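PDB 1L6R: phosphoglycolate phosphatase from Thermoplasma acidophilum, which catalyses the magnesium-dependent hydrolysis of 2-phosphoglycolate to glycolate and phosphate and, less efficiently, releases phosphate from inorganic pyrophosphate. Local coordinates for residues A[64-69]-A[155-160]; A[172-177]-A[182-187]; A[205-210]-A[217-222]. The protein carries 1 engineered substitution. All coordinates share one frame; numbering follows the deposited sequence.

Contact 1. Residues A[64-69]-A[155-160]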
ATOM      1  N   PRO A  64       1.035 -17.995  11.054  1.00 12.99           N
ATOM      2  CA  PRO A  64       2.034 -18.117   9.988  1.00 13.70           C
ATOM      3  C   PRO A  64       3.136 -17.091  10.223  1.00 12.75           C
ATOM      4  O   PRO A  64       2.928 -16.094  10.918  1.00 13.79           O
ATOM      5  CB  PRO A  64       1.236 -17.783   8.716  1.00 14.03           C
ATOM      6  CG  PRO A  64      -0.198 -18.061   9.099  1.00 15.29           C
ATOM      7  CD  PRO A  64      -0.260 -17.548  10.514  1.00 14.40           C
ATOM      8  N   VAL A  65       4.314 -17.344   9.668  1.00 11.39           N
ATOM      9  CA  VAL A  65       5.393 -16.376   9.782  1.00 11.29           C
ATOM     10  C   VAL A  65       5.875 -16.089   8.368  1.00 10.68           C
ATOM     11  O   VAL A  65       5.821 -16.959   7.480  1.00 12.29           O
ATOM     12  CB  VAL A  65       6.567 -16.865  10.686  1.00 11.65           C
ATOM     13  CG1 VAL A  65       6.050 -17.073  12.101  1.00 12.73           C
ATOM     14  CG2 VAL A  65       7.211 -18.131  10.137  1.00 12.18           C
ATOM     15  N   PHE A  66       6.295 -14.849   8.149  1.00 10.34           N
ATOM     16  CA  PHE A  66       6.775 -14.423   6.844  1.00 10.28           C
ATOM     17  C   PHE A  66       8.229 -13.988   6.859  1.00 10.78           C
ATOM     18  O   PHE A  66       8.687 -13.325   7.789  1.00 10.95           O
ATOM     19  CB  PHE A  66       5.969 -13.222   6.323  1.00 10.44           C
ATOM     20  CG  PHE A  66       4.518 -13.497   6.085  1.00 10.95           C
ATOM     21  CD1 PHE A  66       3.614 -13.524   7.143  1.00 11.28           C
ATOM     22  CD2 PHE A  66       4.045 -13.686   4.785  1.00 11.37           C
ATOM     23  CE1 PHE A  66       2.251 -13.733   6.898  1.00 13.26           C
ATOM     24  CE2 PHE A  66       2.685 -13.895   4.538  1.00 11.59           C
ATOM     25  CZ  PHE A  66       1.795 -13.916   5.599  1.00 12.68           C
ATOM     26  N   GLY A  67       8.947 -14.364   5.807  1.00  9.92           N
ATOM     27  CA  GLY A  67      10.323 -13.936   5.640  1.00 10.06           C
ATOM     28  C   GLY A  67      10.347 -13.052   4.400  1.00  9.94           C
ATOM     29  O   GLY A  67       9.307 -12.818   3.767  1.00 10.38           O
ATOM     30  N   GLU A  68      11.526 -12.543   4.059  1.00 10.10           N
ATOM     31  CA  GLU A  68      11.705 -11.718   2.871  1.00  9.64           C
ATOM     32  C   GLU A  68      10.644 -10.639   2.717  1.00  9.10           C
ATOM     33  O   GLU A  68      10.109 -10.408   1.630  1.00 10.08           O
ATOM     34  CB  GLU A  68      11.775 -12.609   1.620  1.00  9.98           C
ATOM     35  CG  GLU A  68      12.907 -13.623   1.723  1.00 10.49           C
ATOM     36  CD  GLU A  68      13.118 -14.431   0.457  1.00 10.41           C
ATOM     37  OE1 GLU A  68      13.324 -13.816  -0.606  1.00 11.80           O
ATOM     38  OE2 GLU A  68      13.110 -15.681   0.525  1.00 10.98           O
ATOM     39  N   ASN A  69      10.340  -9.977   3.835  1.00  9.50           N
ATOM     40  CA  ASN A  69       9.410  -8.850   3.882  1.00 11.04           C
ATOM     41  C   ASN A  69       7.990  -9.126   3.424  1.00 10.65           C
ATOM     42  O   ASN A  69       7.262  -8.204   3.047  1.00 12.54           O
ATOM     43  CB  ASN A  69      10.011  -7.674   3.098  1.00 10.81           C
ATOM     44  CG  ASN A  69      11.325  -7.216   3.693  1.00 10.89           C
ATOM     45  OD1 ASN A  69      11.358  -6.727   4.822  1.00 12.38           O
ATOM     46  ND2 ASN A  69      12.415  -7.394   2.958  1.00 11.85           N
ATOM     47  N   ALA A 155       2.241  -5.019   3.686  1.00 12.09           N
ATOM     48  CA  ALA A 155       0.815  -4.879   3.397  1.00 11.73           C
ATOM     49  C   ALA A 155       0.342  -6.155   2.705  1.00 11.96           C
ATOM     50  O   ALA A 155      -0.744  -6.659   2.989  1.00 12.05           O
ATOM     51  CB  ALA A 155       0.560  -3.662   2.503  1.00 13.34           C
ATOM     52  N   PHE A 156       1.156  -6.670   1.788  1.00 11.68           N
ATOM     53  CA  PHE A 156       0.806  -7.903   1.100  1.00 12.53           C
ATOM     54  C   PHE A 156       0.622  -9.013   2.147  1.00 13.00           C
ATOM     55  O   PHE A 156      -0.350  -9.766   2.105  1.00 12.89           O
ATOM     56  CB  PHE A 156       1.924  -8.284   0.122  1.00 13.23           C
ATOM     57  CG  PHE A 156       1.734  -9.622  -0.530  1.00 13.84           C
ATOM     58  CD1 PHE A 156       1.017  -9.742  -1.718  1.00 15.09           C
ATOM     59  CD2 PHE A 156       2.259 -10.772   0.052  1.00 14.56           C
ATOM     60  CE1 PHE A 156       0.824 -10.992  -2.317  1.00 14.84           C
ATOM     61  CE2 PHE A 156       2.073 -12.028  -0.535  1.00 14.96           C
ATOM     62  CZ  PHE A 156       1.353 -12.139  -1.723  1.00 15.24           C
ATOM     63  N   ALA A 157       1.553  -9.105   3.093  1.00 12.20           N
ATOM     64  CA  ALA A 157       1.475 -10.143   4.121  1.00 12.78           C
ATOM     65  C   ALA A 157       0.256 -10.007   5.036  1.00 12.05           C
ATOM     66  O   ALA A 157      -0.423 -10.998   5.330  1.00 13.21           O
ATOM     67  CB  ALA A 157       2.758 -10.149   4.959  1.00 11.79           C
ATOM     68  N   VAL A 158      -0.024  -8.790   5.489  1.00 12.25           N
ATOM     69  CA  VAL A 158      -1.163  -8.571   6.383  1.00 12.91           C
ATOM     70  C   VAL A 158      -2.471  -8.860   5.652  1.00 13.31           C
ATOM     71  O   VAL A 158      -3.388  -9.448   6.224  1.00 13.60           O
ATOM     72  CB  VAL A 158      -1.142  -7.130   6.965  1.00 12.62           C
ATOM     73  CG1 VAL A 158      -2.432  -6.839   7.717  1.00 14.59           C
ATOM     74  CG2 VAL A 158       0.035  -6.989   7.924  1.00 14.27           C
ATOM     75  N   ASN A 159      -2.568  -8.459   4.391  1.00 13.72           N
ATOM     76  CA  ASN A 159      -3.785  -8.760   3.651  1.00 14.95           C
ATOM     77  C   ASN A 159      -3.934 -10.269   3.498  1.00 15.51           C
ATOM     78  O   ASN A 159      -5.046 -10.793   3.534  1.00 16.35           O
ATOM     79  CB  ASN A 159      -3.772  -8.091   2.278  1.00 15.10           C
ATOM     80  CG  ASN A 159      -4.217  -6.652   2.341  1.00 16.28           C
ATOM     81  OD1 ASN A 159      -5.207  -6.332   2.993  1.00 19.87           O
ATOM     82  ND2 ASN A 159      -3.496  -5.779   1.661  1.00 16.62           N
ATOM     83  N   LYS A 160      -2.815 -10.970   3.332  1.00 14.76           N
ATOM     84  CA  LYS A 160      -2.858 -12.424   3.194  1.00 15.09           C
ATOM     85  C   LYS A 160      -3.361 -13.056   4.496  1.00 15.25           C
ATOM     86  O   LYS A 160      -4.159 -13.986   4.468  1.00 15.41           O
ATOM     87  CB  LYS A 160      -1.470 -12.953   2.834  1.00 17.31           C
ATOM     88  CG  LYS A 160      -1.412 -14.456   2.675  1.00 21.54           C
ATOM     89  CD  LYS A 160      -0.246 -14.851   1.798  1.00 25.63           C
ATOM     90  CE  LYS A 160      -0.469 -14.394   0.358  1.00 28.72           C
ATOM     91  NZ  LYS A 160      -1.684 -15.025  -0.232  1.00 31.75           N
TER
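F66 lays one face of its ring on the methyl group of A157, and nearly everything that joins strand 65-67 to helix 154-164 here passes through that one side chain. Its CB points toward the helix, and with chi1 at -63° CG swings to the side of the backbone N, from where the ring reaches over A157 CB. F66 CG lies 3.9 Å from A157 CB, and CD2 and CE2 on one flank are slightly nearer to this methyl than CD1 and CE1 on the other. A157 CB sits 3.7 Å from the centroid of the F66 ring and only 9° off the normal, an almost centred CH-pi contact. Strand and helix both belong to the Rossmann-like core of this HAD-superfamily hydrolase, in which helices pack on a largely parallel sheet; strand 65-67 runs parallel to strand 40-44, whose S42 and L44 also touch F66. At the far end of the ring, F66 CZ reaches the backbone, 3.7 Å from A157 O. K160 CD lies beside the rim of the ring, almost level with it, 4.1 Å from F66 CE2. An alanine at F66 would remove the ring that A157 CB rests against and is likely to open a gap between strand and helix, with K160 CD losing its neighbour. Beyond CD the lysine chain bends at chi3 and chi4, leading its amino end away from F66, and K160 makes a cation-pi contact with F83. M73 of strand 72-74 and L161, one turn along from A157, add further apolar contacts to F66.

Contact 2. Residues A[172-177]-A[182-187]. With CA (calcium ion), chain D; CA (calcium ion), chain C.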
ATOM      1  N   ILE A 172      -7.369  -6.882  13.384  1.00 15.35           N
ATOM      2  CA  ILE A 172      -5.935  -7.087  13.239  1.00 13.78           C
ATOM      3  C   ILE A 172      -5.166  -5.924  13.859  1.00 13.77           C
ATOM      4  O   ILE A 172      -5.510  -4.756  13.660  1.00 13.51           O
ATOM      5  CB  ILE A 172      -5.542  -7.182  11.737  1.00 13.91           C
ATOM      6  CG1 ILE A 172      -6.219  -8.400  11.102  1.00 14.79           C
ATOM      7  CG2 ILE A 172      -4.023  -7.237  11.586  1.00 13.84           C
ATOM      8  CD1 ILE A 172      -6.084  -8.461   9.597  1.00 16.28           C
ATOM      9  N   LEU A 173      -4.130  -6.256  14.617  1.00 12.94           N
ATOM     10  CA  LEU A 173      -3.266  -5.261  15.230  1.00 13.31           C
ATOM     11  C   LEU A 173      -1.893  -5.419  14.590  1.00 12.55           C
ATOM     12  O   LEU A 173      -1.370  -6.536  14.515  1.00 13.09           O
ATOM     13  CB  LEU A 173      -3.144  -5.501  16.746  1.00 12.74           C
ATOM     14  CG  LEU A 173      -2.015  -4.741  17.459  1.00 13.85           C
ATOM     15  CD1 LEU A 173      -2.297  -3.224  17.441  1.00 14.09           C
ATOM     16  CD2 LEU A 173      -1.898  -5.238  18.895  1.00 13.89           C
ATOM     17  N   VAL A 174      -1.320  -4.324  14.102  1.00 12.07           N
ATOM     18  CA  VAL A 174       0.029  -4.398  13.547  1.00 11.67           C
ATOM     19  C   VAL A 174       0.970  -3.623  14.473  1.00 12.33           C
ATOM     20  O   VAL A 174       0.598  -2.600  15.050  1.00 12.80           O
ATOM     21  CB  VAL A 174       0.123  -3.827  12.103  1.00 11.09           C
ATOM     22  CG1 VAL A 174      -0.777  -4.625  11.170  1.00 12.43           C
ATOM     23  CG2 VAL A 174      -0.229  -2.350  12.086  1.00 12.22           C
ATOM     24  N   ILE A 175       2.181  -4.141  14.638  1.00 11.37           N
ATOM     25  CA  ILE A 175       3.197  -3.505  15.467  1.00 12.11           C
ATOM     26  C   ILE A 175       4.436  -3.349  14.589  1.00 11.36           C
ATOM     27  O   ILE A 175       4.945  -4.337  14.026  1.00 12.41           O
ATOM     28  CB  ILE A 175       3.514  -4.361  16.718  1.00 12.49           C
ATOM     29  CG1 ILE A 175       2.228  -4.572  17.525  1.00 13.58           C
ATOM     30  CG2 ILE A 175       4.584  -3.678  17.563  1.00 13.85           C
ATOM     31  CD1 ILE A 175       2.402  -5.441  18.752  1.00 13.75           C
ATOM     32  N   GLY A 176       4.892  -2.102  14.460  1.00 10.33           N
ATOM     33  CA  GLY A 176       6.040  -1.763  13.628  1.00 11.81           C
ATOM     34  C   GLY A 176       6.783  -0.601  14.247  1.00 11.72           C
ATOM     35  O   GLY A 176       6.408  -0.145  15.335  1.00 12.60           O
ATOM     36  N   ASP A 177       7.795  -0.079  13.556  1.00 11.60           N
ATOM     37  CA  ASP A 177       8.585   1.001  14.134  1.00 10.96           C
ATOM     38  C   ASP A 177       9.120   2.067  13.192  1.00 11.45           C
ATOM     39  O   ASP A 177       9.564   3.112  13.656  1.00 11.97           O
ATOM     40  CB  ASP A 177       9.788   0.394  14.886  1.00 10.63           C
ATOM     41  CG  ASP A 177      10.825  -0.217  13.945  1.00 11.94           C
ATOM     42  OD1 ASP A 177      10.454  -0.632  12.846  1.00 11.96           O
ATOM     43  OD2 ASP A 177      12.017  -0.294  14.297  1.00 12.60           O
ATOM     44  N   MET A 182       5.349   1.298   7.139  1.00 11.86           N
ATOM     45  CA  MET A 182       4.209   2.114   6.749  1.00 12.15           C
ATOM     46  C   MET A 182       3.223   1.362   5.851  1.00 13.09           C
ATOM     47  O   MET A 182       2.025   1.606   5.928  1.00 13.91           O
ATOM     48  CB  MET A 182       4.667   3.420   6.085  1.00 11.96           C
ATOM     49  CG  MET A 182       3.516   4.407   5.841  1.00 12.78           C
ATOM     50  SD  MET A 182       2.514   4.832   7.306  1.00 13.44           S
ATOM     51  CE  MET A 182       3.538   6.130   8.053  1.00 15.81           C
ATOM     52  N   PRO A 183       3.702   0.427   5.001  1.00 12.85           N
ATOM     53  CA  PRO A 183       2.718  -0.274   4.168  1.00 13.55           C
ATOM     54  C   PRO A 183       1.621  -0.953   4.983  1.00 13.52           C
ATOM     55  O   PRO A 183       0.459  -0.968   4.563  1.00 15.38           O
ATOM     56  CB  PRO A 183       3.569  -1.266   3.386  1.00 14.31           C
ATOM     57  CG  PRO A 183       4.826  -0.483   3.155  1.00 14.06           C
ATOM     58  CD  PRO A 183       5.072   0.148   4.532  1.00 13.93           C
ATOM     59  N   MET A 184       1.957  -1.519   6.140  1.00 12.81           N
ATOM     60  CA  MET A 184       0.900  -2.132   6.927  1.00 13.60           C
ATOM     61  C   MET A 184       0.210  -1.110   7.831  1.00 13.94           C
ATOM     62  O   MET A 184      -0.971  -1.259   8.135  1.00 14.19           O
ATOM     63  CB  MET A 184       1.401  -3.349   7.724  1.00 14.00           C
ATOM     64  CG  MET A 184       2.426  -3.101   8.802  1.00 13.40           C
ATOM     65  SD  MET A 184       2.824  -4.699   9.566  1.00 12.90           S
ATOM     66  CE  MET A 184       4.000  -4.168  10.800  1.00 12.35           C
ATOM     67  N   PHE A 185       0.922  -0.054   8.234  1.00 14.05           N
ATOM     68  CA  PHE A 185       0.297   0.965   9.080  1.00 14.85           C
ATOM     69  C   PHE A 185      -0.716   1.820   8.326  1.00 16.10           C
ATOM     70  O   PHE A 185      -1.555   2.483   8.937  1.00 19.95           O
ATOM     71  CB  PHE A 185       1.347   1.866   9.747  1.00 13.71           C
ATOM     72  CG  PHE A 185       1.873   1.312  11.041  1.00 13.24           C
ATOM     73  CD1 PHE A 185       2.639   0.145  11.060  1.00 12.62           C
ATOM     74  CD2 PHE A 185       1.551   1.920  12.254  1.00 14.36           C
ATOM     75  CE1 PHE A 185       3.066  -0.404  12.257  1.00 12.25           C
ATOM     76  CE2 PHE A 185       1.975   1.376  13.452  1.00 12.13           C
ATOM     77  CZ  PHE A 185       2.732   0.212  13.461  1.00 12.75           C
ATOM     78  N   GLN A 186      -0.650   1.808   7.002  1.00 14.46           N
ATOM     79  CA  GLN A 186      -1.609   2.584   6.236  1.00 15.53           C
ATOM     80  C   GLN A 186      -2.885   1.788   5.933  1.00 15.27           C
ATOM     81  O   GLN A 186      -3.842   2.337   5.387  1.00 16.80           O
ATOM     82  CB  GLN A 186      -0.949   3.150   4.968  1.00 16.81           C
ATOM     83  CG  GLN A 186      -0.429   2.145   3.967  1.00 15.87           C
ATOM     84  CD  GLN A 186      -1.508   1.618   3.053  1.00 18.50           C
ATOM     85  OE1 GLN A 186      -2.290   2.393   2.494  1.00 20.30           O
ATOM     86  NE2 GLN A 186      -1.551   0.300   2.879  1.00 20.66           N
ATOM     87  N   LEU A 187      -2.908   0.506   6.309  1.00 13.97           N
ATOM     88  CA  LEU A 187      -4.105  -0.320   6.123  1.00 13.37           C
ATOM     89  C   LEU A 187      -5.093   0.084   7.228  1.00 13.33           C
ATOM     90  O   LEU A 187      -4.701   0.708   8.212  1.00 14.40           O
ATOM     91  CB  LEU A 187      -3.768  -1.813   6.254  1.00 12.68           C
ATOM     92  CG  LEU A 187      -2.889  -2.421   5.159  1.00 12.92           C
ATOM     93  CD1 LEU A 187      -2.537  -3.855   5.532  1.00 12.76           C
ATOM     94  CD2 LEU A 187      -3.622  -2.388   3.821  1.00 15.16           C
TER
HETATM   95 CA    CA D 902      13.361  -0.708  16.228  1.00 11.43          CA
HETATM   96 CA    CA C 901      10.471  -1.825  10.735  1.00 12.71          CA
HETATM   97  O   HOH W   1      12.967  -1.832  10.726  1.00 16.67           O
HETATM   98  O   HOH W   2      11.173  -4.080   9.503  1.00 16.36           O
HETATM   99  O   HOH W   3      15.140  -1.005  14.448  1.00 16.49           O
HETATM  100  O   HOH W   4      14.491  -2.932  16.753  1.00 13.44           O
HETATM  101  O   HOH W   5      11.900   0.038  18.042  1.00 14.36           O
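The metal-binding active site of this HAD-superfamily phosphatase lies just beyond the end of strand 172-175, where the beta-alpha-beta unit formed with helix 182-185 and strand 190-193 turns from strand to helix. V174 points from the strand toward the helix and divides its branches between two residues. V174 CB meets M184 SD at 3.8 Å, with CG1 also near the sulfur, while V174 CG2 lies over one face of the F185 ring, 4.0 Å from the centroid and offset toward the rim. M184 is extended beyond CG (chi2 180°, chi3 -179°), which carries CE along the strand to within 3.4 Å of I175 O. The F185 ring turns its edge to the backbone, with G176 N in the ring plane and 3.3 Å from CZ. G176 packs close against this edge, its CA 3.5 Å from F185 CE1. The next residue, D177, points away from the helix and bridges two calcium ions; the nucleophile D11, together with N180 and D181, shares one of them, and G14 O binds the other. D177 OD1 binds the first ion at 2.4 Å, and D177 OD2 holds the second at the same distance.

Contact 3. Residues A[205-210]-A[217-222]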
ATOM      1  N   SER A 205      -0.632   5.815  14.780  1.00 13.60           N
ATOM      2  CA  SER A 205      -0.833   4.708  15.716  1.00 14.13           C
ATOM      3  C   SER A 205      -1.974   4.945  16.692  1.00 15.89           C
ATOM      4  O   SER A 205      -2.238   6.078  17.099  1.00 17.48           O
ATOM      5  CB  SER A 205       0.450   4.441  16.512  1.00 14.16           C
ATOM      6  OG  SER A 205       1.462   3.890  15.684  1.00 14.50           O
ATOM      7  N   ASP A 206      -2.658   3.863  17.056  1.00 14.80           N
ATOM      8  CA  ASP A 206      -3.742   3.947  18.027  1.00 15.94           C
ATOM      9  C   ASP A 206      -3.158   4.001  19.431  1.00 16.12           C
ATOM     10  O   ASP A 206      -3.764   4.546  20.347  1.00 18.51           O
ATOM     11  CB  ASP A 206      -4.665   2.740  17.895  1.00 16.29           C
ATOM     12  CG  ASP A 206      -5.432   2.753  16.604  1.00 18.83           C
ATOM     13  OD1 ASP A 206      -6.264   3.671  16.430  1.00 22.46           O
ATOM     14  OD2 ASP A 206      -5.211   1.865  15.759  1.00 19.10           O
ATOM     15  N   PHE A 207      -1.970   3.432  19.600  1.00 14.74           N
ATOM     16  CA  PHE A 207      -1.310   3.433  20.892  1.00 14.95           C
ATOM     17  C   PHE A 207       0.196   3.536  20.703  1.00 13.23           C
ATOM     18  O   PHE A 207       0.797   2.742  19.966  1.00 14.74           O
ATOM     19  CB  PHE A 207      -1.641   2.155  21.672  1.00 17.31           C
ATOM     20  CG  PHE A 207      -1.012   2.102  23.038  1.00 16.70           C
ATOM     21  CD1 PHE A 207      -1.484   2.912  24.066  1.00 17.90           C
ATOM     22  CD2 PHE A 207       0.067   1.259  23.290  1.00 17.06           C
ATOM     23  CE1 PHE A 207      -0.888   2.882  25.328  1.00 17.95           C
ATOM     24  CE2 PHE A 207       0.667   1.220  24.542  1.00 17.88           C
ATOM     25  CZ  PHE A 207       0.191   2.031  25.566  1.00 17.44           C
ATOM     26  N   VAL A 208       0.798   4.528  21.351  1.00 13.53           N
ATOM     27  CA  VAL A 208       2.243   4.710  21.296  1.00 13.30           C
ATOM     28  C   VAL A 208       2.771   4.308  22.671  1.00 14.33           C
ATOM     29  O   VAL A 208       2.437   4.918  23.693  1.00 15.54           O
ATOM     30  CB  VAL A 208       2.641   6.174  21.001  1.00 13.83           C
ATOM     31  CG1 VAL A 208       4.162   6.298  20.975  1.00 14.78           C
ATOM     32  CG2 VAL A 208       2.062   6.614  19.656  1.00 13.53           C
ATOM     33  N   SER A 209       3.578   3.256  22.697  1.00 12.84           N
ATOM     34  CA  SER A 209       4.133   2.763  23.952  1.00 14.32           C
ATOM     35  C   SER A 209       5.176   3.688  24.581  1.00 14.89           C
ATOM     36  O   SER A 209       5.798   4.514  23.907  1.00 15.29           O
ATOM     37  CB  SER A 209       4.754   1.379  23.721  1.00 13.96           C
ATOM     38  OG  SER A 209       5.334   0.867  24.912  1.00 13.63           O
ATOM     39  N   ASP A 210       5.350   3.549  25.892  1.00 14.57           N
ATOM     40  CA  ASP A 210       6.354   4.310  26.630  1.00 14.07           C
ATOM     41  C   ASP A 210       7.676   3.546  26.581  1.00 13.49           C
ATOM     42  O   ASP A 210       8.704   4.039  27.048  1.00 15.57           O
ATOM     43  CB  ASP A 210       5.949   4.461  28.106  1.00 15.70           C
ATOM     44  CG  ASP A 210       4.639   5.201  28.285  1.00 18.19           C
ATOM     45  OD1 ASP A 210       4.565   6.379  27.875  1.00 21.01           O
ATOM     46  OD2 ASP A 210       3.686   4.607  28.836  1.00 19.77           O
ATOM     47  N   ILE A 217       5.948  -4.581  23.644  1.00 12.73           N
ATOM     48  CA  ILE A 217       4.995  -5.649  23.368  1.00 12.59           C
ATOM     49  C   ILE A 217       4.029  -5.887  24.526  1.00 12.83           C
ATOM     50  O   ILE A 217       2.807  -5.909  24.329  1.00 14.30           O
ATOM     51  CB  ILE A 217       5.731  -6.958  22.992  1.00 12.88           C
ATOM     52  CG1 ILE A 217       6.661  -6.703  21.791  1.00 13.55           C
ATOM     53  CG2 ILE A 217       4.723  -8.047  22.685  1.00 14.94           C
ATOM     54  CD1 ILE A 217       5.967  -6.139  20.552  1.00 14.42           C
ATOM     55  N   GLY A 218       4.579  -6.030  25.728  1.00 14.11           N
ATOM     56  CA  GLY A 218       3.747  -6.248  26.895  1.00 14.51           C
ATOM     57  C   GLY A 218       2.804  -5.089  27.162  1.00 14.15           C
ATOM     58  O   GLY A 218       1.619  -5.298  27.440  1.00 14.75           O
ATOM     59  N   GLN A 219       3.301  -3.858  27.076  1.00 14.74           N
ATOM     60  CA  GLN A 219       2.425  -2.718  27.340  1.00 14.67           C
ATOM     61  C   GLN A 219       1.331  -2.582  26.285  1.00 15.12           C
ATOM     62  O   GLN A 219       0.197  -2.228  26.601  1.00 16.34           O
ATOM     63  CB  GLN A 219       3.215  -1.416  27.430  1.00 14.41           C
ATOM     64  CG  GLN A 219       2.332  -0.261  27.912  1.00 14.39           C
ATOM     65  CD  GLN A 219       3.019   1.078  27.873  1.00 16.50           C
ATOM     66  OE1 GLN A 219       3.645   1.437  26.879  1.00 16.43           O
ATOM     67  NE2 GLN A 219       2.883   1.848  28.949  1.00 15.52           N
ATOM     68  N   ILE A 220       1.678  -2.853  25.029  1.00 13.93           N
ATOM     69  CA  ILE A 220       0.713  -2.784  23.940  1.00 13.45           C
ATOM     70  C   ILE A 220      -0.382  -3.825  24.151  1.00 14.18           C
ATOM     71  O   ILE A 220      -1.564  -3.507  24.059  1.00 15.57           O
ATOM     72  CB  ILE A 220       1.403  -3.017  22.567  1.00 13.64           C
ATOM     73  CG1 ILE A 220       2.255  -1.800  22.206  1.00 13.83           C
ATOM     74  CG2 ILE A 220       0.368  -3.294  21.490  1.00 14.12           C
ATOM     75  CD1 ILE A 220       3.196  -2.061  21.037  1.00 13.34           C
ATOM     76  N   PHE A 221       0.010  -5.064  24.438  1.00 15.88           N
ATOM     77  CA  PHE A 221      -0.970  -6.123  24.651  1.00 15.38           C
ATOM     78  C   PHE A 221      -1.879  -5.793  25.838  1.00 16.79           C
ATOM     79  O   PHE A 221      -3.095  -5.995  25.765  1.00 17.75           O
ATOM     80  CB  PHE A 221      -0.266  -7.472  24.880  1.00 15.52           C
ATOM     81  CG  PHE A 221       0.324  -8.087  23.624  1.00 14.67           C
ATOM     82  CD1 PHE A 221      -0.002  -7.605  22.355  1.00 14.02           C
ATOM     83  CD2 PHE A 221       1.180  -9.183  23.719  1.00 13.81           C
ATOM     84  CE1 PHE A 221       0.516  -8.206  21.195  1.00 14.58           C
ATOM     85  CE2 PHE A 221       1.705  -9.798  22.565  1.00 14.51           C
ATOM     86  CZ  PHE A 221       1.371  -9.309  21.307  1.00 14.34           C
ATOM     87  N   LYS A 222      -1.298  -5.280  26.915  1.00 17.00           N
ATOM     88  CA  LYS A 222      -2.092  -4.918  28.092  1.00 19.32           C
ATOM     89  C   LYS A 222      -3.082  -3.824  27.730  1.00 19.53           C
ATOM     90  O   LYS A 222      -4.248  -3.873  28.120  1.00 20.79           O
ATOM     91  CB  LYS A 222      -1.196  -4.426  29.224  1.00 20.89           C
ATOM     92  CG  LYS A 222      -0.380  -5.516  29.888  0.79 23.41           C
ATOM     93  CD  LYS A 222       0.510  -4.940  30.976  0.87 26.22           C
ATOM     94  CE  LYS A 222       1.319  -6.030  31.656  0.22 28.56           C
ATOM     95  NZ  LYS A 222       2.153  -6.781  30.680  0.71 30.39           N
TER
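Q219 OE1 accepts two hydrogen bonds from the turn that follows strand 207-208. S209 OG donates to Q219 OE1 at 2.7 Å, somewhat tilted from the carbonyl plane, and D210 N donates to the same OE1 in that plane, on a lone pair, at 2.9 Å. The other half of the amide is held as well: Q219 NE2 donates to D210 OD2 at 2.9 Å in a nearly straight bond of 166°. The carboxylate receives it on its anti side, somewhat out of its own plane, and the carboxylate and amide planes stand 62° apart. Three bonds thus fix both ends of the amide and the rotation about its last torsion, and the pairing of a carbonyl with two donors and of an NH2 with a carboxylate settles which way round the amide lies. Q219 reaches the turn because its CG is anti to the backbone N (chi1 -171°) and the chain continues extended to CD. S209 OG has another partner in Y211 N, so the hydroxyl links the turn to itself as well as to the helix. Next to the polar group, F207 offers its ring edge to the helix. F207 CZ is 3.7 Å from Q219 OE1, with ring and amide planes nearly perpendicular, and F207 CD2 touches I220 CG1 at 3.9 Å. H223, one turn beyond Q219, stacks on the F207 ring. Strand 207-208 is an edge of the main sheet within the chain, bonded through its backbone to strand 190-193. Helix 215-223 packs across that side of the sheet: I220 touches A192 of strand 190-193 and L173 and I175 of strand 172-175, while I217 and F221 pack against helix 25-36.

All three contacts join a helix to the same mixed sheet, but at different depths. Contacts 1 and 2 are buried and largely apolar, without a hydrogen bond between their segments; contact 3, its centre about 18 Å from the chain's centre, is partly buried and relies on a polar network. Contacts 1 and 2 touch directly, V158 CG2 meeting M184 CB at 3.9 Å, and residues of both also pack on the second subunit, which does not reach contact 3. Strand 172-175 connects contacts 2 and 3: V174 serves helix 182-185, while L173 and I175 meet I220. Among the three, contact 2 alone includes a residue that binds the calcium ions.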